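Local coordinates for choline binding protein PCPA (Streptococcus pneumoniae, PDB 4CP6), which is a pneumococcal vaccine antigen of the choline-binding family, whose leucine-rich repeat region probably serves protein recognition at the bacterial surface, at residues V44-F49 and S82-E87; T237-Y242 and Y251-E256. All coordinates share one frame; numbering follows the deposited sequence. Where two conformers were deposited one is given.

Contact 1: residues V44-F49 and S82-E87; sequences VTPVEF and SYYPDE
P46 carries the direct contact: its ring leans on S82 and reaches with CG to the rim of the Y84 ring. Just ahead of it the chain is drawn in by N42, whose OD1 accepts the backbone N-H of V44 and T45. P46 CB lies 3.5 Å from S82 O, so the ring packs on the serine backbone. In the conformer of S82 described here P46 CG is also 3.3 Å from S82 OG. S82 was modelled in two conformers, so that second touch is doubtful as a permanent feature. In this one, OG sits between the backbone N and the carbonyl carbon (chi1 62°) and is hydrogen-bonded to Q79 O. On the tyrosine, P46 CG comes in near the ring plane, 4.1 Å from Y84 CD2. H113 stacks with that ring, while Q79 OE1 takes part in a hydrogen bond with the phenol OH, so Q79 steadies both residues that P46 meets.

V47 follows with its carbonyl rather than its side chain. A water stands 3.0 Å from V47 O and 2.9 Å from S82 O, placed to donate to either; since other acceptors also lie near it, it may not serve both at once. The V47 backbone is also hydrogen-bonded to A80, a second tie to the chain leading into S82. At F49 the segment turns inward: V47 CG1 lies 4.1 Å above one face of its ring, and F58 and Y94 meet that ring edge-to-face.

With no direct hydrogen bond between the segments, the two irregular loops are tied by van der Waals contact of one proline ring and by a water set between two carbonyls.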
ATOM      1  N   VAL A  44      -8.754 -12.675 -23.025  1.00 16.55           N
ATOM      2  CA  VAL A  44      -8.450 -13.957 -22.374  1.00 17.43           C
ATOM      3  C   VAL A  44      -6.962 -14.282 -22.491  1.00 19.71           C
ATOM      4  O   VAL A  44      -6.305 -14.581 -21.484  1.00 21.38           O
ATOM      5  CB  VAL A  44      -9.331 -15.112 -22.969  1.00 22.25           C
ATOM      6  CG1 VAL A  44      -9.053 -16.443 -22.260  1.00 22.06           C
ATOM      7  CG2 VAL A  44     -10.829 -14.770 -22.920  1.00 23.22           C
ATOM      8  N   THR A  45      -6.429 -14.250 -23.724  1.00 16.47           N
ATOM      9  CA  THR A  45      -5.035 -14.591 -23.942  1.00 15.64           C
ATOM     10  C   THR A  45      -4.220 -13.392 -24.431  1.00 17.31           C
ATOM     11  O   THR A  45      -4.746 -12.491 -25.108  1.00 17.34           O
ATOM     12  CB  THR A  45      -4.912 -15.765 -24.950  1.00 22.96           C
ATOM     13  OG1 THR A  45      -5.590 -15.410 -26.145  1.00 23.29           O
ATOM     14  CG2 THR A  45      -5.463 -17.090 -24.380  1.00 22.19           C
ATOM     15  N   PRO A  46      -2.906 -13.442 -24.184  1.00 14.74           N
ATOM     16  CA  PRO A  46      -2.047 -12.356 -24.635  1.00 15.52           C
ATOM     17  C   PRO A  46      -1.743 -12.449 -26.117  1.00 16.67           C
ATOM     18  O   PRO A  46      -1.705 -13.539 -26.716  1.00 17.11           O
ATOM     19  CB  PRO A  46      -0.748 -12.579 -23.843  1.00 17.13           C
ATOM     20  CG  PRO A  46      -1.080 -13.568 -22.760  1.00 23.14           C
ATOM     21  CD  PRO A  46      -2.142 -14.414 -23.369  1.00 18.50           C
ATOM     22  N   VAL A  47      -1.459 -11.313 -26.700  1.00 13.99           N
ATOM     23  CA  VAL A  47      -0.937 -11.217 -28.047  1.00 13.85           C
ATOM     24  C   VAL A  47       0.426 -11.933 -28.031  1.00 15.37           C
ATOM     25  O   VAL A  47       1.245 -11.752 -27.111  1.00 15.76           O
ATOM     26  CB  VAL A  47      -0.741  -9.735 -28.444  1.00 17.28           C
ATOM     27  CG1 VAL A  47       0.132  -9.587 -29.710  1.00 17.33           C
ATOM     28  CG2 VAL A  47      -2.082  -9.037 -28.593  1.00 17.64           C
ATOM     29  N   GLU A  48       0.636 -12.792 -29.039  1.00 13.70           N
ATOM     30  CA  GLU A  48       1.894 -13.502 -29.194  1.00 14.21           C
ATOM     31  C   GLU A  48       2.756 -12.746 -30.203  1.00 18.23           C
ATOM     32  O   GLU A  48       2.313 -12.502 -31.324  1.00 19.83           O
ATOM     33  CB  GLU A  48       1.601 -14.900 -29.717  1.00 16.26           C
ATOM     34  CG  GLU A  48       2.846 -15.745 -29.862  1.00 27.44           C
ATOM     35  CD  GLU A  48       2.493 -17.190 -30.127  1.00 46.52           C
ATOM     36  OE1 GLU A  48       2.062 -17.874 -29.172  1.00 34.88           O
ATOM     37  OE2 GLU A  48       2.600 -17.623 -31.296  1.00 32.65           O
ATOM     38  N   PHE A  49       3.984 -12.407 -29.820  1.00 14.18           N
ATOM     39  CA  PHE A  49       4.916 -11.674 -30.653  1.00 13.28           C
ATOM     40  C   PHE A  49       5.817 -12.623 -31.422  1.00 15.84           C
ATOM     41  O   PHE A  49       6.057 -13.748 -30.983  1.00 15.37           O
ATOM     42  CB  PHE A  49       5.761 -10.705 -29.796  1.00 13.96           C
ATOM     43  CG  PHE A  49       4.931  -9.590 -29.192  1.00 13.43           C
ATOM     44  CD1 PHE A  49       4.622  -8.456 -29.932  1.00 14.95           C
ATOM     45  CD2 PHE A  49       4.408  -9.705 -27.908  1.00 14.95           C
ATOM     46  CE1 PHE A  49       3.841  -7.434 -29.387  1.00 14.97           C
ATOM     47  CE2 PHE A  49       3.618  -8.686 -27.365  1.00 16.12           C
ATOM     48  CZ  PHE A  49       3.348  -7.551 -28.106  1.00 14.76           C
ATOM     49  N   SER A  82      -0.045  -8.787 -21.705  1.00 12.36           N
ATOM     50  CA  SER A  82       0.550  -9.369 -20.526  0.50 11.89           C
ATOM     51  C   SER A  82       1.705 -10.282 -20.926  1.00 14.68           C
ATOM     52  O   SER A  82       1.730 -10.835 -22.049  1.00 15.66           O
ATOM     53  CB  SER A  82      -0.474 -10.152 -19.716  0.50 14.30           C
ATOM     54  OG  SER A  82      -0.962 -11.213 -20.510  0.50 13.21           O
ATOM     55  N   TYR A  83       2.633 -10.451 -20.018  1.00 13.26           N
ATOM     56  CA  TYR A  83       3.767 -11.325 -20.221  1.00 13.04           C
ATOM     57  C   TYR A  83       3.625 -12.412 -19.206  1.00 16.94           C
ATOM     58  O   TYR A  83       3.546 -12.144 -17.994  1.00 17.18           O
ATOM     59  CB  TYR A  83       5.120 -10.594 -20.071  1.00 13.55           C
ATOM     60  CG  TYR A  83       6.266 -11.579 -20.038  1.00 15.91           C
ATOM     61  CD1 TYR A  83       6.814 -12.077 -21.223  1.00 15.79           C
ATOM     62  CD2 TYR A  83       6.645 -12.195 -18.842  1.00 18.77           C
ATOM     63  CE1 TYR A  83       7.808 -13.059 -21.203  1.00 17.06           C
ATOM     64  CE2 TYR A  83       7.578 -13.236 -18.820  1.00 20.30           C
ATOM     65  CZ  TYR A  83       8.164 -13.658 -20.004  1.00 24.63           C
ATOM     66  OH  TYR A  83       9.115 -14.660 -19.974  1.00 29.16           O
ATOM     67  N   TYR A  84       3.628 -13.645 -19.710  1.00 16.04           N
ATOM     68  CA  TYR A  84       3.618 -14.853 -18.903  1.00 17.42           C
ATOM     69  C   TYR A  84       4.639 -15.833 -19.418  1.00 20.74           C
ATOM     70  O   TYR A  84       4.755 -16.047 -20.626  1.00 21.29           O
ATOM     71  CB  TYR A  84       2.250 -15.540 -18.914  1.00 18.80           C
ATOM     72  CG  TYR A  84       1.183 -14.744 -18.222  1.00 18.08           C
ATOM     73  CD1 TYR A  84       1.045 -14.786 -16.836  1.00 18.89           C
ATOM     74  CD2 TYR A  84       0.232 -14.044 -18.952  1.00 19.85           C
ATOM     75  CE1 TYR A  84       0.042 -14.065 -16.191  1.00 17.20           C
ATOM     76  CE2 TYR A  84      -0.789 -13.345 -18.323  1.00 19.72           C
ATOM     77  CZ  TYR A  84      -0.872 -13.341 -16.942  1.00 19.87           C
ATOM     78  OH  TYR A  84      -1.874 -12.627 -16.342  1.00 19.12           O
ATOM     79  N   PRO A  85       5.324 -16.513 -18.507  1.00 18.45           N
ATOM     80  CA  PRO A  85       6.219 -17.593 -18.927  1.00 18.11           C
ATOM     81  C   PRO A  85       5.395 -18.777 -19.429  1.00 21.35           C
ATOM     82  O   PRO A  85       4.197 -18.903 -19.125  1.00 20.86           O
ATOM     83  CB  PRO A  85       6.969 -17.955 -17.659  1.00 19.43           C
ATOM     84  CG  PRO A  85       6.024 -17.588 -16.535  1.00 22.67           C
ATOM     85  CD  PRO A  85       5.230 -16.410 -17.035  1.00 18.34           C
ATOM     86  N   ASP A  86       6.041 -19.644 -20.214  1.00 19.87           N
ATOM     87  CA  ASP A  86       5.397 -20.824 -20.753  1.00 19.09           C
ATOM     88  C   ASP A  86       5.814 -22.027 -19.925  1.00 24.30           C
ATOM     89  O   ASP A  86       6.945 -22.071 -19.420  1.00 21.34           O
ATOM     90  CB  ASP A  86       5.860 -21.022 -22.202  1.00 20.63           C
ATOM     91  CG  ASP A  86       5.012 -22.030 -22.928  1.00 26.49           C
ATOM     92  OD1 ASP A  86       3.902 -21.654 -23.377  1.00 28.92           O
ATOM     93  OD2 ASP A  86       5.431 -23.201 -23.004  1.00 23.18           O
ATOM     94  N   GLU A  87       4.914 -23.021 -19.793  1.00 24.76           N
ATOM     95  CA  GLU A  87       5.191 -24.250 -19.044  1.00 25.24           C
ATOM     96  C   GLU A  87       6.476 -24.952 -19.545  1.00 27.29           C
ATOM     97  O   GLU A  87       7.183 -25.562 -18.746  1.00 26.93           O
ATOM     98  CB  GLU A  87       3.953 -25.193 -19.041  1.00 27.31           C
ATOM     99  CG  GLU A  87       4.114 -26.508 -19.799  1.00 44.02           C
ATOM    100  CD  GLU A  87       3.035 -26.826 -20.814  1.00 74.05           C
ATOM    101  OE1 GLU A  87       1.834 -26.771 -20.456  1.00 72.83           O
ATOM    102  OE2 GLU A  87       3.392 -27.161 -21.967  1.00 69.16           O
TER
HETATM  103  O   HOH W   1       1.710  -9.863 -24.780  1.00 17.19           O

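Contact 2: residues T237-Y242 and Y251-E256; sequences TQLIYY and YKTPKE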
ATOM      1  N   THR A 237      -5.643  16.280   9.402  1.00 12.12           N
ATOM      2  CA  THR A 237      -6.219  15.337  10.361  1.00 12.39           C
ATOM      3  C   THR A 237      -5.761  13.910  10.099  1.00 13.68           C
ATOM      4  O   THR A 237      -5.794  13.086  11.019  1.00 13.24           O
ATOM      5  CB  THR A 237      -7.735  15.405  10.397  1.00 14.10           C
ATOM      6  OG1 THR A 237      -8.295  14.994   9.134  1.00 15.98           O
ATOM      7  CG2 THR A 237      -8.231  16.782  10.831  1.00 13.84           C
ATOM      8  N   GLN A 238      -5.365  13.603   8.848  1.00 11.74           N
ATOM      9  CA  GLN A 238      -4.926  12.248   8.498  1.00 10.88           C
ATOM     10  C   GLN A 238      -3.505  12.305   8.039  1.00 11.79           C
ATOM     11  O   GLN A 238      -3.216  12.997   7.053  1.00 11.45           O
ATOM     12  CB  GLN A 238      -5.821  11.632   7.385  1.00 11.79           C
ATOM     13  CG  GLN A 238      -7.327  11.658   7.705  1.00 18.27           C
ATOM     14  CD  GLN A 238      -8.209  11.212   6.575  1.00 48.07           C
ATOM     15  OE1 GLN A 238      -8.886  12.021   5.928  1.00 44.07           O
ATOM     16  NE2 GLN A 238      -8.289   9.907   6.379  1.00 49.50           N
ATOM     17  N   LEU A 239      -2.596  11.580   8.713  1.00 10.96           N
ATOM     18  CA  LEU A 239      -1.242  11.416   8.224  1.00  9.94           C
ATOM     19  C   LEU A 239      -1.349  10.151   7.370  1.00 11.35           C
ATOM     20  O   LEU A 239      -1.564   9.044   7.892  1.00 11.15           O
ATOM     21  CB  LEU A 239      -0.214  11.300   9.369  1.00  9.86           C
ATOM     22  CG  LEU A 239       1.235  11.382   8.932  1.00 12.26           C
ATOM     23  CD1 LEU A 239       2.138  11.710  10.149  1.00 13.08           C
ATOM     24  CD2 LEU A 239       1.714  10.082   8.208  1.00 13.36           C
ATOM     25  N   ILE A 240      -1.272  10.337   6.039  1.00  9.45           N
ATOM     26  CA  ILE A 240      -1.506   9.240   5.119  1.00  9.50           C
ATOM     27  C   ILE A 240      -0.240   8.418   4.897  1.00 10.65           C
ATOM     28  O   ILE A 240      -0.300   7.185   4.942  1.00 10.48           O
ATOM     29  CB  ILE A 240      -2.084   9.775   3.788  1.00 10.63           C
ATOM     30  CG1 ILE A 240      -3.424  10.499   4.048  1.00 10.93           C
ATOM     31  CG2 ILE A 240      -2.285   8.632   2.748  1.00 10.79           C
ATOM     32  CD1 ILE A 240      -3.962  11.283   2.844  1.00 13.07           C
ATOM     33  N   TYR A 241       0.888   9.080   4.591  1.00  9.69           N
ATOM     34  CA  TYR A 241       2.096   8.318   4.311  1.00 10.02           C
ATOM     35  C   TYR A 241       3.340   9.076   4.652  1.00  9.87           C
ATOM     36  O   TYR A 241       3.538  10.198   4.162  1.00 11.20           O
ATOM     37  CB  TYR A 241       2.131   7.843   2.845  1.00 10.38           C
ATOM     38  CG  TYR A 241       3.312   6.926   2.587  1.00  8.89           C
ATOM     39  CD1 TYR A 241       3.456   5.725   3.287  1.00  9.96           C
ATOM     40  CD2 TYR A 241       4.317   7.283   1.689  1.00 10.37           C
ATOM     41  CE1 TYR A 241       4.561   4.901   3.085  1.00 10.40           C
ATOM     42  CE2 TYR A 241       5.396   6.443   1.442  1.00 10.44           C
ATOM     43  CZ  TYR A 241       5.528   5.265   2.156  1.00 10.88           C
ATOM     44  OH  TYR A 241       6.640   4.465   1.968  1.00 11.55           O
ATOM     45  N   TYR A 242       4.215   8.442   5.471  1.00 10.35           N
ATOM     46  CA  TYR A 242       5.519   8.975   5.822  1.00 10.79           C
ATOM     47  C   TYR A 242       6.513   8.182   4.966  1.00 11.29           C
ATOM     48  O   TYR A 242       6.662   6.960   5.160  1.00 11.16           O
ATOM     49  CB  TYR A 242       5.760   8.742   7.297  1.00 11.17           C
ATOM     50  CG  TYR A 242       7.012   9.439   7.797  1.00 11.49           C
ATOM     51  CD1 TYR A 242       8.269   8.858   7.640  1.00 13.77           C
ATOM     52  CD2 TYR A 242       6.930  10.638   8.498  1.00 11.68           C
ATOM     53  CE1 TYR A 242       9.416   9.471   8.140  1.00 14.64           C
ATOM     54  CE2 TYR A 242       8.070  11.255   9.009  1.00 12.56           C
ATOM     55  CZ  TYR A 242       9.307  10.678   8.811  1.00 15.15           C
ATOM     56  OH  TYR A 242      10.420  11.274   9.355  1.00 16.87           O
ATOM     57  N   TYR A 251      10.859  12.864  14.660  1.00 13.29           N
ATOM     58  CA  TYR A 251       9.698  13.482  14.015  1.00 13.04           C
ATOM     59  C   TYR A 251       8.615  13.673  15.020  1.00 15.59           C
ATOM     60  O   TYR A 251       8.439  12.839  15.926  1.00 13.67           O
ATOM     61  CB  TYR A 251       9.181  12.577  12.868  1.00 13.91           C
ATOM     62  CG  TYR A 251       8.040  13.161  12.056  1.00 13.08           C
ATOM     63  CD1 TYR A 251       8.266  14.181  11.139  1.00 14.09           C
ATOM     64  CD2 TYR A 251       6.743  12.651  12.165  1.00 13.78           C
ATOM     65  CE1 TYR A 251       7.226  14.718  10.391  1.00 15.26           C
ATOM     66  CE2 TYR A 251       5.695  13.173  11.412  1.00 13.33           C
ATOM     67  CZ  TYR A 251       5.945  14.216  10.536  1.00 15.16           C
ATOM     68  OH  TYR A 251       4.938  14.746   9.789  1.00 15.11           O
ATOM     69  N   LYS A 252       7.861  14.782  14.863  1.00 13.60           N
ATOM     70  CA  LYS A 252       6.718  15.082  15.678  1.00 13.12           C
ATOM     71  C   LYS A 252       5.513  15.260  14.754  1.00 15.50           C
ATOM     72  O   LYS A 252       5.564  16.084  13.849  1.00 15.89           O
ATOM     73  CB  LYS A 252       6.917  16.381  16.489  1.00 16.40           C
ATOM     74  CG  LYS A 252       8.081  16.307  17.469  1.00 18.01           C
ATOM     75  CD  LYS A 252       8.234  17.611  18.259  1.00 28.89           C
ATOM     76  CE  LYS A 252       9.606  17.697  18.878  1.00 44.69           C
ATOM     77  NZ  LYS A 252      10.263  18.986  18.536  1.00 57.89           N
ATOM     78  N   THR A 253       4.432  14.498  14.964  1.00 12.97           N
ATOM     79  CA  THR A 253       3.236  14.705  14.148  1.00 12.26           C
ATOM     80  C   THR A 253       2.640  16.076  14.508  1.00 15.42           C
ATOM     81  O   THR A 253       2.704  16.538  15.661  1.00 14.27           O
ATOM     82  CB  THR A 253       2.227  13.576  14.355  1.00 13.64           C
ATOM     83  OG1 THR A 253       1.919  13.463  15.764  1.00 13.27           O
ATOM     84  CG2 THR A 253       2.719  12.266  13.808  1.00 13.45           C
ATOM     85  N   PRO A 254       2.001  16.735  13.523  1.00 13.65           N
ATOM     86  CA  PRO A 254       1.396  18.051  13.811  1.00 13.92           C
ATOM     87  C   PRO A 254       0.225  17.961  14.763  1.00 16.35           C
ATOM     88  O   PRO A 254      -0.401  16.908  14.916  1.00 15.22           O
ATOM     89  CB  PRO A 254       0.957  18.559  12.427  1.00 14.67           C
ATOM     90  CG  PRO A 254       0.900  17.355  11.548  1.00 16.90           C
ATOM     91  CD  PRO A 254       1.866  16.336  12.108  1.00 14.24           C
ATOM     92  N   LYS A 255      -0.072  19.080  15.456  1.00 15.67           N
ATOM     93  CA  LYS A 255      -1.119  19.111  16.460  1.00 15.20           C
ATOM     94  C   LYS A 255      -2.521  18.730  15.952  1.00 16.17           C
ATOM     95  O   LYS A 255      -3.346  18.282  16.741  1.00 16.04           O
ATOM     96  CB  LYS A 255      -1.157  20.485  17.167  1.00 18.73           C
ATOM     97  CG  LYS A 255      -1.525  21.659  16.251  1.00 27.03           C
ATOM     98  CD  LYS A 255      -1.768  22.925  17.076  1.00 37.17           C
ATOM     99  CE  LYS A 255      -2.261  24.063  16.222  1.00 52.53           C
ATOM    100  NZ  LYS A 255      -2.492  25.287  17.038  1.00 67.38           N
ATOM    101  N   GLU A 256      -2.775  18.892  14.635  1.00 14.80           N
ATOM    102  CA  GLU A 256      -4.076  18.603  14.033  1.00 14.31           C
ATOM    103  C   GLU A 256      -4.304  17.124  13.786  1.00 14.30           C
ATOM    104  O   GLU A 256      -5.425  16.758  13.519  1.00 15.04           O
ATOM    105  CB  GLU A 256      -4.186  19.290  12.656  1.00 15.40           C
ATOM    106  CG  GLU A 256      -4.164  20.819  12.692  1.00 21.89           C
ATOM    107  CD  GLU A 256      -2.791  21.467  12.642  1.00 37.98           C
ATOM    108  OE1 GLU A 256      -1.782  20.741  12.478  1.00 25.48           O
ATOM    109  OE2 GLU A 256      -2.728  22.716  12.739  1.00 29.68           O
TER
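Y242 and Y251 each start out from the backbone toward the other segment, and with CG anti to the backbone N in both (chi1 -172° and -176°) the two side chains extend past one another with opposing headings. The result is a T-shaped pair. The edge of Y242 points at the face of Y251, with ring centroids 4.8 Å apart and planes at 72°. Y242 CE2 is the atom that does the touching: it stands 3.5 Å above the plane of Y251, over the ring centre. The phenol OH of Y242 runs on past the ring to Y251 CB, 3.9 Å away.

L239 CD1 arrives at the rim of the same tyrosine, near its plane and 4.0 Å from Y251 CE2. That methyl also meets T253 CG2 at 3.7 Å, the two side chains crossing at about a right angle. T253 turns its polar branch to N277, leaving the methyl for the leucine. At the partly exposed edge T237 CA approaches E256 O at 3.6 Å in a CA-H...O contact.

F265 stacks on Y242 and F232 packs against both L239 and Y251. Strand 238-241, with a classic beta bulge at I240 and Y241 opposite L231, pairs in parallel with 259-260, whereas 250-252 pairs with 273-275. L239, Y242, Y251 and T253 therefore fill the interior between two sheets, as in the coil of a leucine-rich repeat solenoid.

The two contacts lie on opposite sides of the chain's centre, about 44 Å apart between centres and about 26 Å between nearest atoms, and share no element. Both are partly buried, but contact 2 lies nearer the chain's centre, about 18 Å against about 27 Å between centres, and half of its touching residues are buried against one of three in contact 1. Contact 1 joins loops that follow strands 35-40 and 69-76, near the N-terminal end of the molecule, whereas contact 2 brings together elements of two different sheets. Their chemistry follows their place: proline and water at the periphery, aromatic and aliphatic side chains inside the coil.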